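Local coordinates for protein glutathione S-transferase enzyme with thioredoxin-like domain (Xenorhabdus nematophila, PDB 4L8E) that binds glutathione and, as a member of the glutathione S-transferase family, probably catalyses its transfer to or reaction with electrophilic substrates, at residues A192-A197 with E218-R223. Sequence-based numbering, arbitrary orientation.
Sequences AVYPWA and EKIQQR. With GSH (glutathione), chain B.
Y194 and I220 join two helices of the all-helical C-terminal domain of the glutathione S-transferase fold, 188-197 and 211-221, through a CH-pi contact. The evidence is the position of I220 CG2: it lies 3.7 Å from the centroid of the Y194 ring, 22° off the ring normal, and so sits over the face. The methyl is displaced toward the rim, its closest ring atom being Y194 CD1 at 3.4 Å from I220 CG2. I220 CB adds a second contact to the same ring atom, 3.7 Å from Y194 CD1. The CA-CB bond of each residue points toward the other segment, and the two side chains then pass in opposite directions. Their torsions explain the overlap: Y194 CG stands anti to the backbone N (chi1 178°), which carries the ring toward helix 211-221, while the chi1 of I220 (-68°) puts CG1 beside its own N and turns CG2 onto the ring. No hydrogen bond links the segments; the interface consists of the CH-pi contact and van der Waals contact of the phenol oxygen with Q221. T226 and Y230 of helix 224-230 and L217 of helix 211-221 also touch Y194, whose side chain is buried. Two residues along, W196 belongs to a glutathione pocket; its indole approaches the ligand through CZ2, 3.4 Å from GSH O31, while NE1 is hydrogen-bonded to N38 OD1 of helix 37-49. Y194 and W196 therefore leave the same helix for different partners. At the far end of the phenol, Y194 OH meets the aliphatic start of the Q221 side chain, 3.8 Å from Q221 CB.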
loop_
_atom_site.group_PDB
_atom_site.type_symbol
_atom_site.label_atom_id
_atom_site.label_comp_id
_atom_site.label_asym_id
_atom_site.label_seq_id
_atom_site.Cartn_x
_atom_site.Cartn_y
_atom_site.Cartn_z
ATOM N N ALA A 192 -2.145 -11.095 -3.915
ATOM C CA ALA A 192 -2.727 -9.794 -3.622
ATOM C C ALA A 192 -3.562 -9.255 -4.798
ATOM O O ALA A 192 -4.632 -8.653 -4.591
ATOM C CB ALA A 192 -1.645 -8.796 -3.242
ATOM N N VAL A 193 -3.084 -9.466 -6.011
ATOM C CA VAL A 193 -3.722 -8.919 -7.209
ATOM C C VAL A 193 -4.940 -9.734 -7.647
ATOM O O VAL A 193 -5.970 -9.185 -8.062
ATOM C CB VAL A 193 -2.721 -8.803 -8.361
ATOM C CG1 VAL A 193 -3.386 -8.352 -9.666
ATOM C CG2 VAL A 193 -1.630 -7.768 -7.992
ATOM N N TYR A 194 -4.850 -11.044 -7.541
ATOM C CA TYR A 194 -5.889 -11.882 -8.115
ATOM C C TYR A 194 -7.330 -11.555 -7.698
ATOM O O TYR A 194 -8.210 -11.483 -8.532
ATOM C CB TYR A 194 -5.583 -13.378 -7.909
ATOM C CG TYR A 194 -6.654 -14.285 -8.436
ATOM C CD1 TYR A 194 -6.694 -14.654 -9.780
ATOM C CD2 TYR A 194 -7.650 -14.760 -7.610
ATOM C CE1 TYR A 194 -7.673 -15.481 -10.283
ATOM C CE2 TYR A 194 -8.650 -15.594 -8.109
ATOM C CZ TYR A 194 -8.656 -15.952 -9.435
ATOM O OH TYR A 194 -9.638 -16.782 -9.894
ATOM N N PRO A 195 -7.596 -11.386 -6.397
ATOM C CA PRO A 195 -8.997 -11.181 -6.017
ATOM C C PRO A 195 -9.590 -9.896 -6.573
ATOM O O PRO A 195 -10.822 -9.839 -6.735
ATOM C CB PRO A 195 -8.930 -11.140 -4.483
ATOM C CG PRO A 195 -7.687 -11.919 -4.152
ATOM C CD PRO A 195 -6.724 -11.562 -5.231
ATOM N N TRP A 196 -8.740 -8.928 -6.881
ATOM C CA TRP A 196 -9.168 -7.684 -7.506
ATOM C C TRP A 196 -9.319 -7.831 -9.014
ATOM O O TRP A 196 -10.314 -7.410 -9.588
ATOM C CB TRP A 196 -8.188 -6.557 -7.160
ATOM C CG TRP A 196 -8.478 -5.972 -5.799
ATOM C CD1 TRP A 196 -7.848 -6.263 -4.606
ATOM C CD2 TRP A 196 -9.522 -5.052 -5.482
ATOM N NE1 TRP A 196 -8.436 -5.552 -3.584
ATOM C CE2 TRP A 196 -9.459 -4.801 -4.095
ATOM C CE3 TRP A 196 -10.510 -4.410 -6.239
ATOM C CZ2 TRP A 196 -10.346 -3.946 -3.460
ATOM C CZ3 TRP A 196 -11.378 -3.584 -5.609
ATOM C CH2 TRP A 196 -11.281 -3.327 -4.231
ATOM N N ALA A 197 -8.340 -8.463 -9.653
ATOM C CA ALA A 197 -8.416 -8.686 -11.102
ATOM C C ALA A 197 -9.577 -9.607 -11.497
ATOM O O ALA A 197 -10.128 -9.458 -12.587
ATOM C CB ALA A 197 -7.107 -9.236 -11.613
ATOM N N GLU A 218 -6.810 -17.069 -15.756
ATOM C CA GLU A 218 -7.175 -18.441 -16.080
ATOM C C GLU A 218 -6.243 -19.440 -15.382
ATOM O O GLU A 218 -6.681 -20.480 -14.898
ATOM C CB GLU A 218 -7.186 -18.631 -17.601
ATOM C CG GLU A 218 -8.432 -18.025 -18.267
ATOM C CD GLU A 218 -8.346 -17.815 -19.790
ATOM O OE1 GLU A 218 -7.284 -18.029 -20.427
ATOM O OE2 GLU A 218 -9.382 -17.409 -20.351
ATOM N N LYS A 219 -4.958 -19.120 -15.353
ATOM C CA LYS A 219 -3.950 -19.974 -14.735
ATOM C C LYS A 219 -4.169 -20.075 -13.213
ATOM O O LYS A 219 -4.109 -21.159 -12.624
ATOM C CB LYS A 219 -2.575 -19.344 -15.017
ATOM C CG LYS A 219 -1.366 -20.066 -14.511
ATOM C CD LYS A 219 -0.103 -19.571 -15.250
ATOM C CE LYS A 219 0.272 -18.128 -14.921
ATOM N NZ LYS A 219 1.443 -17.699 -15.745
ATOM N N ILE A 220 -4.391 -18.936 -12.574
ATOM C CA ILE A 220 -4.530 -18.912 -11.120
ATOM C C ILE A 220 -5.865 -19.551 -10.694
ATOM O O ILE A 220 -5.977 -20.185 -9.632
ATOM C CB ILE A 220 -4.380 -17.487 -10.596
ATOM C CG1 ILE A 220 -2.934 -17.031 -10.801
ATOM C CG2 ILE A 220 -4.746 -17.398 -9.121
ATOM C CD1 ILE A 220 -2.758 -15.580 -10.670
ATOM N N GLN A 221 -6.873 -19.406 -11.542
ATOM C CA GLN A 221 -8.174 -20.026 -11.305
ATOM C C GLN A 221 -8.075 -21.548 -11.243
ATOM O O GLN A 221 -8.876 -22.211 -10.588
ATOM C CB GLN A 221 -9.147 -19.608 -12.405
ATOM C CG GLN A 221 -10.597 -19.914 -12.128
ATOM C CD GLN A 221 -11.504 -19.508 -13.286
ATOM O OE1 GLN A 221 -11.090 -19.515 -14.451
ATOM N NE2 GLN A 221 -12.745 -19.147 -12.970
ATOM N N GLN A 222 -7.082 -22.112 -11.923
ATOM C CA GLN A 222 -6.907 -23.573 -11.938
ATOM C C GLN A 222 -6.243 -24.149 -10.663
ATOM O O GLN A 222 -6.297 -25.369 -10.402
ATOM C CB GLN A 222 -6.111 -23.995 -13.169
ATOM C CG GLN A 222 -6.882 -23.908 -14.506
ATOM C CD GLN A 222 -8.107 -24.821 -14.564
ATOM O OE1 GLN A 222 -9.245 -24.344 -14.623
ATOM N NE2 GLN A 222 -7.876 -26.139 -14.555
ATOM N N ARG A 223 -5.621 -23.291 -9.867
ATOM C CA ARG A 223 -4.996 -23.730 -8.622
ATOM C C ARG A 223 -6.030 -24.254 -7.631
ATOM O O ARG A 223 -7.011 -23.568 -7.328
ATOM C CB ARG A 223 -4.215 -22.572 -7.987
ATOM C CG ARG A 223 -3.122 -22.013 -8.888
ATOM C CD ARG A 223 -2.300 -20.918 -8.154
ATOM N NE ARG A 223 -1.535 -21.489 -7.050
ATOM C CZ ARG A 223 -0.328 -22.059 -7.165
ATOM N NH1 ARG A 223 0.304 -22.113 -8.330
ATOM N NH2 ARG A 223 0.258 -22.548 -6.089
HETATM N N1 GSH B . -16.213 2.503 3.188
HETATM C CA1 GSH B . -15.886 1.821 1.993
HETATM C C1 GSH B . -16.183 2.715 0.821
HETATM O O11 GSH B . -17.064 3.625 0.921
HETATM O O12 GSH B . -15.562 2.542 -0.276
HETATM C CB1 GSH B . -16.711 0.596 1.899
HETATM C CG1 GSH B . -16.450 -0.207 0.640
HETATM C CD1 GSH B . -15.161 -0.999 0.736
HETATM O OE1 GSH B . -14.697 -1.309 1.811
HETATM N N2 GSH B . -14.495 -1.358 -0.501
HETATM C CA2 GSH B . -13.282 -2.108 -0.489
HETATM C C2 GSH B . -12.201 -1.241 -1.116
HETATM O O2 GSH B . -12.422 -0.427 -2.026
HETATM C CB2 GSH B . -13.402 -3.362 -1.274
HETATM S SG2 GSH B . -14.539 -4.509 -0.479
HETATM N N3 GSH B . -10.873 -1.343 -0.618
HETATM C CA3 GSH B . -9.854 -0.512 -1.212
HETATM C C3 GSH B . -8.546 -1.186 -1.098
HETATM O O31 GSH B . -8.495 -2.442 -1.064
HETATM O O32 GSH B . -7.504 -0.474 -1.032
#